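Local coordinates for protein chromosome-partitioning ATPase Soj (Thermus thermophilus, PDB 2BEJ) that hydrolyses ATP and, in its ATP-bound form, binds double-stranded DNA cooperatively as nucleoprotein filaments, probably to partition chromosomes, at residues R8-N13 with L128-A133; A24-A29 with G219-Q224; L34-L39 with Y112-L117; L43-N48 with P87-A92; L53-E58 with H75-F80. One frame throughout, in Å; residues are numbered along the deposited sequence.

Contact 1. Residues R8-N13 with L128-A133; sequences RIALAN and LNALAA
Ala10 on strand 8-11 meets helix 125-133 where the two backbones come closest, the CA atoms of Ala10 and Ala130 being 6.1 Å apart. This buried end is apolar: Ala10 CB lies 4.4 Å from Ala130 CB and 4.3 Å from Leu131 CD2. Alanines on both sides allow the backbones this close. Leu131 does not aim its CB at the strand, but its chain swings CD2 inward until that methyl also touches Ala12 CB. The axes of the short segments are 7.9 Å apart and run roughly antiparallel, at 149°. This is a helix packed on the parallel sheet of a P-loop ATPase, where strand 8-11 leads into the nucleotide-binding loop; Ala12 lies about 9 Å from the bound ADP, measured from its side chain.

The other end, at the partly exposed Arg8, is polar and more open. With its chain extended from CG to NE, Arg8 reaches the C-terminal end of the helix and gives NH2 to Ala133 O, 2.9 Å away. The bond is almost straight, 172° at the hydrogen, lies in the guanidinium plane and uses a carbonyl lone pair. CD of Arg8 rests against the same Ala133 O at 3.1 Å. A leucine here would probably leave the Ala133 carbonyl without this donor and Asp109, which forms a salt bridge with Arg8 NE, without its positive partner.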
# COMPACT_ATOMS: atom_id res chain seq x y z
N ARG A 8 1.60 -8.96 -20.73
CA ARG A 8 0.45 -8.17 -21.14
C ARG A 8 -0.56 -8.09 -20.02
O ARG A 8 -0.96 -9.11 -19.46
CB ARG A 8 -0.21 -8.76 -22.39
CG ARG A 8 0.70 -8.79 -23.60
CD ARG A 8 -0.05 -9.39 -24.77
NE ARG A 8 0.83 -9.79 -25.86
CZ ARG A 8 0.66 -10.89 -26.59
NH1 ARG A 8 1.51 -11.17 -27.57
NH2 ARG A 8 -0.35 -11.71 -26.33
N ILE A 9 -0.97 -6.87 -19.69
CA ILE A 9 -1.89 -6.63 -18.59
C ILE A 9 -3.07 -5.86 -19.11
O ILE A 9 -2.91 -4.76 -19.65
CB ILE A 9 -1.22 -5.82 -17.44
CG1 ILE A 9 -0.01 -6.57 -16.87
CG2 ILE A 9 -2.23 -5.50 -16.35
CD1 ILE A 9 0.96 -5.67 -16.07
N ALA A 10 -4.26 -6.45 -18.95
CA ALA A 10 -5.50 -5.80 -19.32
C ALA A 10 -6.03 -4.99 -18.15
O ALA A 10 -5.94 -5.40 -16.99
CB ALA A 10 -6.52 -6.83 -19.76
N LEU A 11 -6.57 -3.81 -18.47
CA LEU A 11 -7.26 -2.96 -17.51
C LEU A 11 -8.72 -3.11 -17.88
O LEU A 11 -9.13 -2.69 -18.96
CB LEU A 11 -6.81 -1.50 -17.67
CG LEU A 11 -5.40 -1.10 -17.21
CD1 LEU A 11 -5.22 -1.39 -15.75
CD2 LEU A 11 -4.30 -1.76 -18.03
N ALA A 12 -9.50 -3.75 -17.00
CA ALA A 12 -10.87 -4.12 -17.34
C ALA A 12 -11.82 -4.15 -16.16
O ALA A 12 -11.42 -4.42 -15.02
CB ALA A 12 -10.89 -5.46 -18.06
N ASN A 13 -13.08 -3.86 -16.45
CA ASN A 13 -14.21 -4.08 -15.55
C ASN A 13 -15.53 -3.85 -16.29
O ASN A 13 -15.54 -3.39 -17.42
CB ASN A 13 -14.12 -3.18 -14.31
CG ASN A 13 -13.91 -1.72 -14.65
OD1 ASN A 13 -13.25 -1.00 -13.91
ND2 ASN A 13 -14.48 -1.27 -15.77
N LEU A 128 -13.06 -8.56 -24.84
CA LEU A 128 -12.81 -9.99 -24.86
C LEU A 128 -11.49 -10.30 -25.55
O LEU A 128 -10.76 -11.20 -25.13
CB LEU A 128 -13.96 -10.73 -25.54
CG LEU A 128 -14.15 -12.19 -25.13
CD1 LEU A 128 -14.57 -12.33 -23.66
CD2 LEU A 128 -15.18 -12.80 -26.02
N ASN A 129 -11.19 -9.54 -26.60
CA ASN A 129 -9.90 -9.60 -27.29
C ASN A 129 -8.77 -9.24 -26.33
O ASN A 129 -7.70 -9.86 -26.36
CB ASN A 129 -9.89 -8.68 -28.52
CG ASN A 129 -10.35 -9.38 -29.80
OD1 ASN A 129 -9.56 -9.63 -30.71
ND2 ASN A 129 -11.64 -9.69 -29.87
N ALA A 130 -9.00 -8.22 -25.50
CA ALA A 130 -8.03 -7.83 -24.47
C ALA A 130 -7.76 -9.00 -23.52
O ALA A 130 -6.61 -9.38 -23.32
CB ALA A 130 -8.53 -6.61 -23.69
N LEU A 131 -8.83 -9.57 -22.97
CA LEU A 131 -8.75 -10.68 -22.00
C LEU A 131 -8.06 -11.92 -22.57
O LEU A 131 -7.26 -12.57 -21.88
CB LEU A 131 -10.14 -11.04 -21.45
CG LEU A 131 -10.81 -9.99 -20.57
CD1 LEU A 131 -12.11 -10.50 -19.98
CD2 LEU A 131 -9.88 -9.49 -19.43
N ALA A 132 -8.35 -12.21 -23.84
CA ALA A 132 -7.78 -13.36 -24.54
C ALA A 132 -6.30 -13.19 -24.84
O ALA A 132 -5.56 -14.17 -24.91
CB ALA A 132 -8.56 -13.64 -25.81
N ALA A 133 -5.86 -11.94 -24.98
CA ALA A 133 -4.46 -11.63 -25.29
C ALA A 133 -3.56 -11.36 -24.07
O ALA A 133 -2.34 -11.33 -24.20
CB ALA A 133 -4.39 -10.46 -26.26

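Contact 2. Residues A24-A29 with G219-Q224; sequences AINLAA and GKTIAQ
Asn26 of helix 20-33 takes the backbone N-H of Ile222 on its side-chain oxygen, and this is the one hydrogen bond between the segments. Ile222 N lies 2.9 Å from Asn26 OD1 with 170° at the hydrogen, and the donor is tilted 25° from the carbonyl plane. The remaining first-shell contacts are van der Waals. Ile222 CG2 lies against the Asn26 amide, 3.6 Å from Asn26 CG. Between carbons, Thr221 CG2 meets Ile25 CG2 at 3.6 Å, and Thr221 CB lies 3.8 Å from Ala29 CB. An alanine in place of Asn26 is likely to leave the Ile222 N-H without its acceptor and open a gap beside Ile222 CG2.

The second shell fixes the Thr221 backbone and hydroxyl. With chi1 at 71°, OG1 sits between the backbone N and carbonyl carbon, where it accepts from Gln224 N at 3.3 Å and, weakly, from Ala223 N. Gln224 answers by accepting Thr221 N on OE1 at 2.9 Å. These reciprocal bonds make a capping box, with Thr221 as N-cap of helix 222-225. Thr221 OG1 is also hydrogen-bonded to Asp78, which itself touches Ala29 and Gln224.

Farther out, Tyr235 of helix 230-248 and Leu212 of helix 210-214 pack on Asn26, so the helix that follows the nucleotide-binding loop is joined here to the C-terminal part of the chain.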
# COMPACT_ATOMS: atom_id res chain seq x y z
N ALA A 24 -4.21 2.96 -16.86
CA ALA A 24 -3.43 2.58 -18.04
C ALA A 24 -2.36 3.63 -18.35
O ALA A 24 -1.18 3.30 -18.51
CB ALA A 24 -4.34 2.40 -19.26
N ILE A 25 -2.79 4.89 -18.44
CA ILE A 25 -1.92 5.99 -18.80
C ILE A 25 -0.81 6.15 -17.75
O ILE A 25 0.38 6.19 -18.08
CB ILE A 25 -2.70 7.31 -18.96
CG1 ILE A 25 -3.52 7.29 -20.26
CG2 ILE A 25 -1.74 8.52 -18.96
CD1 ILE A 25 -4.44 8.49 -20.43
N ASN A 26 -1.21 6.22 -16.49
CA ASN A 26 -0.25 6.55 -15.44
C ASN A 26 0.67 5.42 -15.00
O ASN A 26 1.80 5.69 -14.64
CB ASN A 26 -0.93 7.26 -14.29
CG ASN A 26 -1.38 8.66 -14.68
OD1 ASN A 26 -0.62 9.42 -15.29
ND2 ASN A 26 -2.63 8.99 -14.37
N LEU A 27 0.19 4.18 -15.07
CA LEU A 27 1.06 3.01 -14.96
C LEU A 27 2.14 3.00 -16.03
O LEU A 27 3.30 2.74 -15.74
CB LEU A 27 0.28 1.70 -15.02
CG LEU A 27 -0.28 1.15 -13.72
CD1 LEU A 27 -0.87 -0.24 -13.96
CD2 LEU A 27 0.83 1.13 -12.62
N ALA A 28 1.75 3.26 -17.28
CA ALA A 28 2.71 3.38 -18.37
C ALA A 28 3.75 4.45 -18.04
O ALA A 28 4.95 4.20 -18.15
CB ALA A 28 2.00 3.69 -19.68
N ALA A 29 3.29 5.64 -17.64
CA ALA A 29 4.18 6.74 -17.25
C ALA A 29 5.23 6.32 -16.24
O ALA A 29 6.40 6.66 -16.40
CB ALA A 29 3.38 7.93 -16.72
N GLY A 219 -3.77 16.60 -22.05
CA GLY A 219 -3.06 15.58 -22.83
C GLY A 219 -1.75 15.11 -22.21
O GLY A 219 -0.83 14.69 -22.92
N LYS A 220 -1.67 15.18 -20.88
CA LYS A 220 -0.45 14.79 -20.17
C LYS A 220 -0.72 13.75 -19.08
O LYS A 220 -1.79 13.74 -18.48
CB LYS A 220 0.24 16.01 -19.57
CG LYS A 220 0.83 16.95 -20.60
CD LYS A 220 1.54 18.11 -19.95
CE LYS A 220 2.06 19.09 -21.00
NZ LYS A 220 3.05 20.04 -20.41
N THR A 221 0.27 12.89 -18.84
CA THR A 221 0.26 11.97 -17.70
C THR A 221 0.42 12.79 -16.43
O THR A 221 0.88 13.93 -16.48
CB THR A 221 1.41 10.94 -17.78
OG1 THR A 221 2.66 11.60 -17.52
CG2 THR A 221 1.46 10.26 -19.15
N ILE A 222 0.06 12.20 -15.29
CA ILE A 222 0.17 12.90 -14.01
C ILE A 222 1.62 13.21 -13.69
O ILE A 222 1.91 14.15 -12.94
CB ILE A 222 -0.55 12.13 -12.84
CG1 ILE A 222 -0.91 13.08 -11.69
CG2 ILE A 222 0.28 10.92 -12.37
CD1 ILE A 222 -1.86 14.22 -12.08
N ALA A 223 2.54 12.44 -14.26
CA ALA A 223 3.97 12.66 -14.05
C ALA A 223 4.44 13.92 -14.76
O ALA A 223 5.36 14.60 -14.29
CB ALA A 223 4.77 11.45 -14.51
N GLN A 224 3.82 14.22 -15.91
CA GLN A 224 4.06 15.46 -16.64
C GLN A 224 3.26 16.62 -16.02
O GLN A 224 3.80 17.70 -15.81
CB GLN A 224 3.65 15.31 -18.10
CG GLN A 224 4.36 14.23 -18.88
CD GLN A 224 3.77 14.04 -20.27
OE1 GLN A 224 2.66 13.54 -20.42
NE2 GLN A 224 4.52 14.45 -21.29

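Contact 3. Residues L34-L39 with Y112-L117; sequences LGKRVL and YDLVLL
Tyr112 has CG anti to its carbonyl carbon (chi1 -66°), which stands the ring up beside strand 38-42, whose backbone puts Leu39 CB over one ring face. That CB lies 3.6 Å from the Tyr112 centroid and 7° off the normal, a CH-pi contact over the centre. Leu39 CG is anti to the backbone N (chi1 175°); chi2 then takes CD2 to Val115 CG1, 4.0 Å away and side by side, and CD1 toward Tyr112 CZ and OH. Tyr112 OH is hydrogen-bonded to His81 of strand 80-83, next to 38-42 in the sheet. Asp113 OD2 accepts Arg37 N at 2.8 Å in a nearly linear bond, met on the anti side. The Arg37 guanidinium carries its face, not an N-H, toward this carboxylate, and its NH1 bonds to Gly111 O instead.

Arg37 O is gripped twice, by Asp113 N at 2.7 Å and by Leu114 N at 3.1 Å. From there the ladder continues with Leu39 N to Leu114 O at 3.0 Å and Leu116 N to Leu39 O at 2.8 Å. On the face opposite Leu39, Val38 packs with Leu114 and Leu116. Val38 pairs with Leu114 and Leu39 with Val115, a parallel register expected of adjacent strands in the central sheet of a P-loop ATPase.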
# COMPACT_ATOMS: atom_id res chain seq x y z
N LEU A 34 10.53 3.41 -14.59
CA LEU A 34 11.22 2.32 -13.90
C LEU A 34 12.21 1.62 -14.81
O LEU A 34 12.90 0.68 -14.39
CB LEU A 34 10.22 1.30 -13.34
CG LEU A 34 9.53 1.55 -11.99
CD1 LEU A 34 8.56 0.41 -11.67
CD2 LEU A 34 10.54 1.74 -10.85
N GLY A 35 12.28 2.07 -16.06
CA GLY A 35 13.24 1.53 -17.02
C GLY A 35 12.69 0.40 -17.86
O GLY A 35 13.46 -0.33 -18.48
N LYS A 36 11.36 0.26 -17.88
CA LYS A 36 10.70 -0.74 -18.71
C LYS A 36 10.29 -0.16 -20.06
O LYS A 36 9.95 1.02 -20.16
CB LYS A 36 9.46 -1.32 -18.00
CG LYS A 36 9.75 -2.00 -16.66
CD LYS A 36 10.50 -3.31 -16.85
CE LYS A 36 10.92 -3.90 -15.51
NZ LYS A 36 11.28 -5.35 -15.67
N ARG A 37 10.34 -1.00 -21.09
CA ARG A 37 9.83 -0.67 -22.41
C ARG A 37 8.35 -1.03 -22.47
O ARG A 37 7.98 -2.20 -22.42
CB ARG A 37 10.62 -1.44 -23.47
CG ARG A 37 11.95 -0.80 -23.81
CD ARG A 37 13.08 -1.81 -23.75
NE ARG A 37 12.81 -3.03 -24.51
CZ ARG A 37 13.66 -4.04 -24.61
NH1 ARG A 37 13.34 -5.11 -25.33
NH2 ARG A 37 14.84 -3.99 -24.00
N VAL A 38 7.51 0.00 -22.56
CA VAL A 38 6.07 -0.15 -22.36
C VAL A 38 5.32 0.22 -23.63
O VAL A 38 5.62 1.23 -24.27
CB VAL A 38 5.55 0.75 -21.19
CG1 VAL A 38 4.01 0.76 -21.13
CG2 VAL A 38 6.15 0.30 -19.86
N LEU A 39 4.35 -0.62 -23.98
CA LEU A 39 3.39 -0.28 -25.02
C LEU A 39 2.01 -0.14 -24.40
O LEU A 39 1.53 -1.05 -23.73
CB LEU A 39 3.38 -1.34 -26.13
CG LEU A 39 2.33 -1.20 -27.24
CD1 LEU A 39 2.66 -0.01 -28.14
CD2 LEU A 39 2.23 -2.48 -28.05
N TYR A 112 8.75 -5.17 -26.52
CA TYR A 112 8.32 -4.48 -25.30
C TYR A 112 8.40 -5.36 -24.06
O TYR A 112 8.20 -6.58 -24.15
CB TYR A 112 6.89 -3.96 -25.48
CG TYR A 112 6.76 -2.88 -26.53
CD1 TYR A 112 7.05 -1.55 -26.22
CD2 TYR A 112 6.34 -3.19 -27.83
CE1 TYR A 112 6.94 -0.55 -27.18
CE2 TYR A 112 6.22 -2.19 -28.80
CZ TYR A 112 6.53 -0.88 -28.47
OH TYR A 112 6.41 0.11 -29.41
N ASP A 113 8.70 -4.75 -22.92
CA ASP A 113 8.74 -5.46 -21.64
C ASP A 113 7.35 -5.70 -21.10
O ASP A 113 7.03 -6.80 -20.65
CB ASP A 113 9.51 -4.66 -20.59
CG ASP A 113 10.98 -4.58 -20.87
OD1 ASP A 113 11.59 -5.61 -21.22
OD2 ASP A 113 11.53 -3.47 -20.73
N LEU A 114 6.53 -4.65 -21.13
CA LEU A 114 5.17 -4.70 -20.60
C LEU A 114 4.19 -4.09 -21.59
O LEU A 114 4.49 -3.08 -22.23
CB LEU A 114 5.10 -3.97 -19.25
CG LEU A 114 5.90 -4.57 -18.09
CD1 LEU A 114 6.29 -3.49 -17.08
CD2 LEU A 114 5.15 -5.72 -17.41
N VAL A 115 3.02 -4.71 -21.72
CA VAL A 115 1.99 -4.21 -22.63
C VAL A 115 0.70 -3.97 -21.85
O VAL A 115 0.16 -4.89 -21.21
CB VAL A 115 1.78 -5.15 -23.83
CG1 VAL A 115 0.83 -4.54 -24.86
CG2 VAL A 115 3.13 -5.50 -24.49
N LEU A 116 0.21 -2.73 -21.88
CA LEU A 116 -1.01 -2.36 -21.19
C LEU A 116 -2.19 -2.25 -22.17
O LEU A 116 -2.16 -1.46 -23.11
CB LEU A 116 -0.81 -1.05 -20.43
CG LEU A 116 0.24 -1.08 -19.32
CD1 LEU A 116 0.47 0.31 -18.77
CD2 LEU A 116 -0.18 -2.04 -18.20
N LEU A 117 -3.22 -3.07 -21.95
CA LEU A 117 -4.40 -3.07 -22.82
C LEU A 117 -5.56 -2.35 -22.15
O LEU A 117 -6.21 -2.88 -21.24
CB LEU A 117 -4.78 -4.51 -23.20
CG LEU A 117 -3.68 -5.46 -23.71
CD1 LEU A 117 -4.24 -6.88 -23.85
CD2 LEU A 117 -3.02 -4.99 -25.02

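Contact 4. Residues L43-N48 with P87-A92; sequences LDPQGN and PDLVGA
Pro45 meets Val90 through CB, 3.5 Å from Val90 CG2, the closest approach between the two loops. No hydrogen bond joins them, so the contact rests on carbon packing. Leu89 supplies the other half. Its chi1 of -169° sends CG toward the loop, anti to the backbone N, and chi2 then places CD2 against the backbone of Leu43 to Pro45, leading into the turn. There the methyl lies 3.7 Å from Leu43 O and 3.9 Å from Asp44 C, lying mainly over peptide atoms; Pro45 CD is 4.3 Å from the same Leu89 CD2. The two backbones approach closely here, the CA atoms of Pro45 and Leu89 being 5.3 Å apart. Val90 is exposed, whereas Leu89 is buried and has Val61 and Leu126 against it from two helices; Leu126 also packs on Pro45.

The shape of the first loop is set internally. Gln46 N bonds to Asp44 OD1 at 2.8 Å, an Asx turn, with the donor above the carboxylate plane by 38°. Gly47 N bonds to Asp44 O at 2.7 Å, closing a type I turn from Asp44 to Gly47 just ahead of helix 48-52. The segment follows strand 38-42, and the side chain of Asp44 lies about 4 Å from the bound magnesium ion. Leu89 and Val90 thus pack on the side of the loop away from the Asp44 side chain, beside the magnesium and nucleotide site of this P-loop ATPase.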
# COMPACT_ATOMS: atom_id res chain seq x y z
N LEU A 43 -7.86 0.25 -26.76
CA LEU A 43 -8.86 -0.62 -27.38
C LEU A 43 -10.28 -0.06 -27.29
O LEU A 43 -11.25 -0.76 -27.60
CB LEU A 43 -8.81 -2.02 -26.77
CG LEU A 43 -7.51 -2.82 -26.92
CD1 LEU A 43 -7.58 -4.06 -26.06
CD2 LEU A 43 -7.24 -3.18 -28.40
N ASP A 44 -10.40 1.19 -26.89
CA ASP A 44 -11.70 1.85 -26.79
C ASP A 44 -11.96 2.71 -28.02
O ASP A 44 -11.18 3.62 -28.30
CB ASP A 44 -11.75 2.71 -25.52
CG ASP A 44 -13.16 3.15 -25.16
OD1 ASP A 44 -13.98 3.37 -26.08
OD2 ASP A 44 -13.45 3.29 -23.96
N PRO A 45 -13.06 2.43 -28.76
CA PRO A 45 -13.42 3.29 -29.89
C PRO A 45 -13.50 4.78 -29.54
O PRO A 45 -13.16 5.62 -30.37
CB PRO A 45 -14.81 2.77 -30.30
CG PRO A 45 -14.80 1.34 -29.89
CD PRO A 45 -14.00 1.30 -28.61
N GLN A 46 -13.93 5.10 -28.31
CA GLN A 46 -14.00 6.50 -27.86
C GLN A 46 -12.60 7.13 -27.76
O GLN A 46 -12.47 8.35 -27.70
CB GLN A 46 -14.76 6.62 -26.54
CG GLN A 46 -16.26 6.24 -26.63
CD GLN A 46 -17.13 7.30 -27.28
OE1 GLN A 46 -18.13 6.99 -27.95
NE2 GLN A 46 -16.76 8.57 -27.10
N GLY A 47 -11.58 6.28 -27.76
CA GLY A 47 -10.18 6.71 -27.80
C GLY A 47 -9.72 7.60 -26.66
O GLY A 47 -8.85 8.45 -26.86
N ASN A 48 -10.29 7.40 -25.47
CA ASN A 48 -9.97 8.23 -24.29
C ASN A 48 -8.50 8.27 -23.90
O ASN A 48 -7.99 9.32 -23.46
CB ASN A 48 -10.81 7.81 -23.08
CG ASN A 48 -12.29 8.11 -23.24
OD1 ASN A 48 -13.14 7.35 -22.77
ND2 ASN A 48 -12.61 9.23 -23.88
N PRO A 87 -11.11 6.69 -34.81
CA PRO A 87 -12.57 6.65 -34.96
C PRO A 87 -13.11 5.52 -35.85
O PRO A 87 -14.32 5.32 -35.93
CB PRO A 87 -12.90 8.02 -35.58
CG PRO A 87 -11.61 8.53 -36.13
CD PRO A 87 -10.55 7.99 -35.23
N ASP A 88 -12.21 4.78 -36.50
CA ASP A 88 -12.58 3.62 -37.30
C ASP A 88 -12.82 2.37 -36.45
O ASP A 88 -13.66 1.55 -36.80
CB ASP A 88 -11.51 3.32 -38.35
CG ASP A 88 -11.21 4.52 -39.24
OD1 ASP A 88 -10.03 4.92 -39.31
OD2 ASP A 88 -12.15 5.05 -39.88
N LEU A 89 -12.09 2.25 -35.33
CA LEU A 89 -12.03 1.02 -34.53
C LEU A 89 -13.38 0.31 -34.34
O LEU A 89 -13.45 -0.92 -34.37
CB LEU A 89 -11.36 1.28 -33.17
CG LEU A 89 -10.98 0.08 -32.29
CD1 LEU A 89 -9.98 -0.85 -32.97
CD2 LEU A 89 -10.45 0.54 -30.93
N VAL A 90 -14.44 1.11 -34.16
CA VAL A 90 -15.81 0.60 -34.04
C VAL A 90 -16.16 -0.44 -35.12
O VAL A 90 -16.92 -1.38 -34.85
CB VAL A 90 -16.86 1.75 -34.10
CG1 VAL A 90 -18.13 1.34 -33.37
CG2 VAL A 90 -16.30 3.04 -33.49
N GLY A 91 -15.61 -0.28 -36.32
CA GLY A 91 -15.90 -1.16 -37.45
C GLY A 91 -15.18 -2.50 -37.46
O GLY A 91 -15.24 -3.24 -38.45
N ALA A 92 -14.49 -2.80 -36.35
CA ALA A 92 -13.83 -4.09 -36.15
C ALA A 92 -14.62 -4.97 -35.19
O ALA A 92 -14.49 -6.19 -35.19
CB ALA A 92 -12.42 -3.88 -35.64

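Contact 5. Residues L53-E58 with H75-F80; sequences LGVRAE and HPVDGF
Leu53 and Val77 make the closest apolar contact, Leu53 CD2 lying 3.6 Å from Val77 CG1, with the two side chains crossing at a slant. The branches of Leu53 divide the work: CD2 goes to the valine, while CD1 reaches the edge of the Phe80 ring, 3.8 Å from Phe80 CE2. Phe80 is able to present that edge because its CG lies between the backbone N and carbonyl carbon (chi1 60°), turning the ring back over its own turn. A valine pair, Val55 CG2 with Val77 CG2 at 4.1 Å, continues the apolar line, and Leu53 also packs on Ile25 of helix 20-33.

The one CH-pi contact is at His75. Val55 CG1 sits over one face of its imidazole, 4.2 Å from the centroid and 19° off the normal, offset toward the rim. Ala57 CB approaches the same ring obliquely at 4.3 Å from CE1.

No hydrogen bond passes between the segments, but backbone bonds shape each one. Val77 and Phe80 bond reciprocally, Phe80 N to Val77 O at 2.7 Å, across a type I' turn that makes 75-83 a beta hairpin at the edge of the central sheet. Gly54 ends helix 48-52 in a Schellman motif, and the loop after it lies along this hairpin.

Charge enters at the turn, where Asp78 makes a salt bridge with Arg33 of helix 20-33.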
# COMPACT_ATOMS: atom_id res chain seq x y z
N LEU A 53 -3.67 11.50 -23.89
CA LEU A 53 -2.24 11.64 -24.11
C LEU A 53 -1.88 12.74 -25.12
O LEU A 53 -0.70 12.93 -25.45
CB LEU A 53 -1.62 10.28 -24.48
CG LEU A 53 -1.51 9.27 -23.32
CD1 LEU A 53 -1.02 7.92 -23.80
CD2 LEU A 53 -0.60 9.81 -22.22
N GLY A 54 -2.90 13.47 -25.59
CA GLY A 54 -2.71 14.64 -26.45
C GLY A 54 -2.53 14.29 -27.92
O GLY A 54 -2.12 15.13 -28.72
N VAL A 55 -2.87 13.06 -28.27
CA VAL A 55 -2.55 12.53 -29.59
C VAL A 55 -3.79 12.45 -30.47
O VAL A 55 -4.87 12.03 -30.04
CB VAL A 55 -1.81 11.16 -29.47
CG1 VAL A 55 -1.92 10.34 -30.74
CG2 VAL A 55 -0.35 11.39 -29.10
N ARG A 56 -3.63 12.89 -31.72
CA ARG A 56 -4.63 12.69 -32.74
C ARG A 56 -4.09 11.77 -33.84
O ARG A 56 -3.12 12.11 -34.53
CB ARG A 56 -5.12 14.02 -33.33
CG ARG A 56 -6.38 14.59 -32.66
CD ARG A 56 -7.49 13.53 -32.51
NE ARG A 56 -8.73 13.92 -33.17
CZ ARG A 56 -9.82 13.15 -33.27
NH1 ARG A 56 -10.90 13.60 -33.91
NH2 ARG A 56 -9.83 11.93 -32.73
N ALA A 57 -4.73 10.60 -33.97
CA ALA A 57 -4.28 9.59 -34.92
C ALA A 57 -5.28 9.33 -36.04
O ALA A 57 -6.50 9.44 -35.85
CB ALA A 57 -3.98 8.29 -34.19
N GLU A 58 -4.74 9.00 -37.21
CA GLU A 58 -5.54 8.51 -38.33
C GLU A 58 -5.46 6.99 -38.39
O GLU A 58 -6.37 6.33 -38.90
CB GLU A 58 -5.03 9.10 -39.63
CG GLU A 58 -5.93 10.17 -40.22
CD GLU A 58 -5.63 10.41 -41.68
OE1 GLU A 58 -4.51 10.87 -41.99
OE2 GLU A 58 -6.51 10.14 -42.52
N HIS A 75 2.97 5.81 -31.35
CA HIS A 75 3.34 7.20 -31.11
C HIS A 75 4.14 7.32 -29.82
O HIS A 75 3.67 6.89 -28.77
CB HIS A 75 2.09 8.08 -31.00
CG HIS A 75 1.42 8.36 -32.30
ND1 HIS A 75 0.76 7.39 -33.03
CD2 HIS A 75 1.29 9.52 -33.00
CE1 HIS A 75 0.26 7.93 -34.13
NE2 HIS A 75 0.56 9.22 -34.13
N PRO A 76 5.36 7.91 -29.90
CA PRO A 76 6.15 8.13 -28.69
C PRO A 76 5.46 9.12 -27.74
O PRO A 76 5.14 10.24 -28.15
CB PRO A 76 7.47 8.69 -29.22
CG PRO A 76 7.15 9.24 -30.57
CD PRO A 76 6.05 8.38 -31.11
N VAL A 77 5.22 8.69 -26.51
CA VAL A 77 4.54 9.50 -25.50
C VAL A 77 5.20 9.28 -24.15
O VAL A 77 5.29 8.14 -23.69
CB VAL A 77 3.03 9.12 -25.37
CG1 VAL A 77 2.39 9.81 -24.17
CG2 VAL A 77 2.27 9.45 -26.63
N ASP A 78 5.67 10.36 -23.54
CA ASP A 78 6.18 10.38 -22.15
C ASP A 78 7.09 9.20 -21.79
O ASP A 78 7.00 8.64 -20.68
CB ASP A 78 5.01 10.50 -21.16
CG ASP A 78 5.46 10.90 -19.75
OD1 ASP A 78 4.88 10.38 -18.77
OD2 ASP A 78 6.39 11.71 -19.62
N GLY A 79 7.97 8.82 -22.72
CA GLY A 79 8.90 7.70 -22.50
C GLY A 79 8.33 6.31 -22.76
O GLY A 79 9.01 5.31 -22.52
N PHE A 80 7.09 6.24 -23.21
CA PHE A 80 6.53 4.97 -23.69
C PHE A 80 5.98 5.11 -25.11
O PHE A 80 6.14 6.15 -25.75
CB PHE A 80 5.51 4.35 -22.71
CG PHE A 80 4.30 5.21 -22.42
CD1 PHE A 80 4.31 6.13 -21.37
CD2 PHE A 80 3.14 5.07 -23.17
CE1 PHE A 80 3.19 6.91 -21.10
CE2 PHE A 80 2.02 5.84 -22.90
CZ PHE A 80 2.05 6.76 -21.87

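From the N terminus, strand 8-11 opens contact 1, which closes only at 128-133 and encloses contacts 3, 4 and 5. Helix 20-33 opens contact 2, whose partner at 219-224 lies beyond that closure, so contacts 1 and 2 cross; contact 2 likewise encloses contacts 3, 4 and 5. Contact 3 pairs strands 38-42 and 114-118 and encloses contact 4, between 43-48 and 87-92, which in turn encloses contact 5, between 53-58 and 75-80. Contacts 1 and 3 share the central sheet, Ile9 N lying 2.7 Å from Val115 O. Contacts 2 and 5 meet around Asp78, joining the C-terminal region to the edge hairpin.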